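CMP/dCMP-type deaminase domain-containing protein (PDB 7DS0) probably acts as a zinc-dependent deaminase of the cytidine deaminase superfamily, related to the AID/APOBEC enzymes. Local coordinates at residues V97-C102 / F132-P137. Sequence-based numbering, arbitrary orientation.
With ZN (zinc ion), chain B.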
loop_
_atom_site.group_PDB
_atom_site.type_symbol
_atom_site.label_atom_id
_atom_site.label_comp_id
_atom_site.label_asym_id
_atom_site.label_seq_id
_atom_site.Cartn_x
_atom_site.Cartn_y
_atom_site.Cartn_z
ATOM N N VAL A 97 2.804 -0.417 2.908
ATOM C CA VAL A 97 1.897 -1.477 2.457
ATOM C C VAL A 97 2.624 -2.809 2.627
ATOM O O VAL A 97 3.826 -2.892 2.370
ATOM C CB VAL A 97 1.451 -1.203 0.998
ATOM C CG1 VAL A 97 2.653 -1.191 0.050
ATOM C CG2 VAL A 97 0.381 -2.184 0.525
ATOM N N THR A 98 1.929 -3.853 3.102
ATOM C CA THR A 98 2.674 -5.073 3.434
ATOM C C THR A 98 3.316 -5.670 2.188
ATOM O O THR A 98 4.449 -6.164 2.237
ATOM C CB THR A 98 1.790 -6.124 4.125
ATOM O OG1 THR A 98 0.632 -6.415 3.327
ATOM C CG2 THR A 98 1.372 -5.668 5.518
ATOM N N MET A 99 2.617 -5.610 1.064
ATOM C CA MET A 99 3.066 -6.174 -0.201
ATOM C C MET A 99 3.235 -5.072 -1.238
ATOM O O MET A 99 2.487 -4.089 -1.250
ATOM C CB MET A 99 2.054 -7.210 -0.715
ATOM C CG MET A 99 2.448 -7.927 -1.995
ATOM S SD MET A 99 1.209 -9.172 -2.429
ATOM C CE MET A 99 0.891 -9.872 -0.799
ATOM N N GLU A 100 4.217 -5.258 -2.125
ATOM C CA GLU A 100 4.430 -4.417 -3.301
ATOM C C GLU A 100 3.110 -4.084 -3.997
ATOM O O GLU A 100 2.341 -5.004 -4.331
ATOM C CB GLU A 100 5.365 -5.138 -4.275
ATOM C CG GLU A 100 5.672 -4.371 -5.551
ATOM C CD GLU A 100 6.587 -5.155 -6.465
ATOM O OE1 GLU A 100 6.656 -6.405 -6.336
ATOM O OE2 GLU A 100 7.250 -4.526 -7.308
ATOM N N PRO A 101 2.817 -2.800 -4.242
ATOM C CA PRO A 101 1.587 -2.439 -4.966
ATOM C C PRO A 101 1.539 -3.077 -6.344
ATOM O O PRO A 101 2.554 -3.173 -7.040
ATOM C CB PRO A 101 1.663 -0.910 -5.070
ATOM C CG PRO A 101 2.547 -0.494 -3.945
ATOM C CD PRO A 101 3.543 -1.617 -3.749
ATOM N N CYS A 102 0.338 -3.510 -6.730
ATOM C CA CYS A 102 0.150 -4.187 -8.008
ATOM C C CYS A 102 0.326 -3.220 -9.174
ATOM O O CYS A 102 -0.070 -2.050 -9.105
ATOM C CB CYS A 102 -1.231 -4.858 -8.054
ATOM S SG CYS A 102 -2.671 -3.712 -8.061
ATOM N N PHE A 132 7.409 -1.235 1.452
ATOM C CA PHE A 132 6.679 -2.496 1.464
ATOM C C PHE A 132 7.589 -3.631 1.921
ATOM O O PHE A 132 8.813 -3.492 1.965
ATOM C CB PHE A 132 6.029 -2.809 0.097
ATOM C CG PHE A 132 6.996 -2.894 -1.063
ATOM C CD1 PHE A 132 7.627 -4.094 -1.372
ATOM C CD2 PHE A 132 7.214 -1.794 -1.881
ATOM C CE1 PHE A 132 8.495 -4.191 -2.455
ATOM C CE2 PHE A 132 8.080 -1.879 -2.969
ATOM C CZ PHE A 132 8.725 -3.082 -3.251
ATOM N N GLY A 133 6.967 -4.751 2.296
ATOM C CA GLY A 133 7.680 -5.832 2.960
ATOM C C GLY A 133 8.047 -7.029 2.102
ATOM O O GLY A 133 9.030 -7.729 2.392
ATOM N N VAL A 134 7.254 -7.301 1.066
ATOM C CA VAL A 134 7.509 -8.416 0.157
ATOM C C VAL A 134 7.210 -7.965 -1.263
ATOM O O VAL A 134 6.276 -7.190 -1.500
ATOM C CB VAL A 134 6.671 -9.674 0.499
ATOM C CG1 VAL A 134 6.976 -10.182 1.899
ATOM C CG2 VAL A 134 5.175 -9.414 0.327
ATOM N N LYS A 135 7.999 -8.460 -2.213
ATOM C CA LYS A 135 7.645 -8.284 -3.609
ATOM C C LYS A 135 6.400 -9.110 -3.927
ATOM O O LYS A 135 6.075 -10.084 -3.241
ATOM C CB LYS A 135 8.810 -8.691 -4.517
ATOM C CG LYS A 135 10.022 -7.767 -4.423
ATOM C CD LYS A 135 9.831 -6.496 -5.255
ATOM C CE LYS A 135 10.039 -6.773 -6.742
ATOM N NZ LYS A 135 9.752 -5.566 -7.571
ATOM N N GLU A 136 5.692 -8.698 -4.967
ATOM C CA GLU A 136 4.522 -9.436 -5.429
ATOM C C GLU A 136 4.903 -10.881 -5.747
ATOM O O GLU A 136 5.794 -11.106 -6.578
ATOM C CB GLU A 136 3.932 -8.753 -6.663
ATOM C CG GLU A 136 2.501 -9.147 -6.972
ATOM C CD GLU A 136 1.776 -8.103 -7.812
ATOM O OE1 GLU A 136 2.352 -7.613 -8.810
ATOM O OE2 GLU A 136 0.624 -7.770 -7.471
ATOM N N PRO A 137 4.282 -11.871 -5.114
ATOM C CA PRO A 137 4.643 -13.266 -5.390
ATOM C C PRO A 137 4.082 -13.743 -6.722
ATOM O O PRO A 137 3.182 -13.137 -7.309
ATOM C CB PRO A 137 4.019 -14.039 -4.220
ATOM C CG PRO A 137 2.916 -13.168 -3.732
ATOM C CD PRO A 137 3.295 -11.747 -4.029
HETATM ZN ZN ZN B . -3.379 -3.417 -5.913
HETATM O O HOH W 1 3.935 -5.446 -8.446
HETATM O O HOH W 2 -1.736 -4.050 -4.414
#
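Glu-100 lies along the ring of Phe-132 in the buried, tightly packed part of the contact, its CA 3.9 Å from the ring centroid and 19° off the normal, which defines a CH-pi contact over one face. With CG anti to the backbone N (chi1 180°) and the chain extended beyond it, the carboxylate travels past the ring, nearly parallel to its plane, and reaches 135-136. There OE1 accepts Glu-136 N at 2.8 Å through its anti lone pair, in an almost straight bond (174°). OE2 takes a hydrogen bond from Cys-147 N; these two N-H bonds alone give each oxygen a partner and should restrict the carboxylate's rotation. A salt bridge from OE2 to Lys-135 NZ is less certain in geometry. In the backbone, Glu-100 N donates a nearly straight hydrogen bond to Val-134 O (2.9 Å), and Thr-98 O receives Gly-133 N at 2.9 Å from above its carbonyl plane, plus a weak bond from Val-134 N. On the side carrying Met-99 and Val-134, away from the Phe-132 ring, Met-99 CG packs on Val-134 CG2 (3.9 Å) and its SD meets Pro-137 CD (3.7 Å), with helix 164-171 alongside.

By contrast, the partly exposed Glu-136 side is looser: a water donates to both Glu-136 OE1 and Pro-101 O. Cys-102 SG binds zinc at 2.3 Å with His-61, Cys-112 and a water. The loops follow adjacent parallel strands 91-97 and 127-132, one carrying the Pro-Cys motif whose cysteine is a zinc ligand in the cytidine deaminase fold.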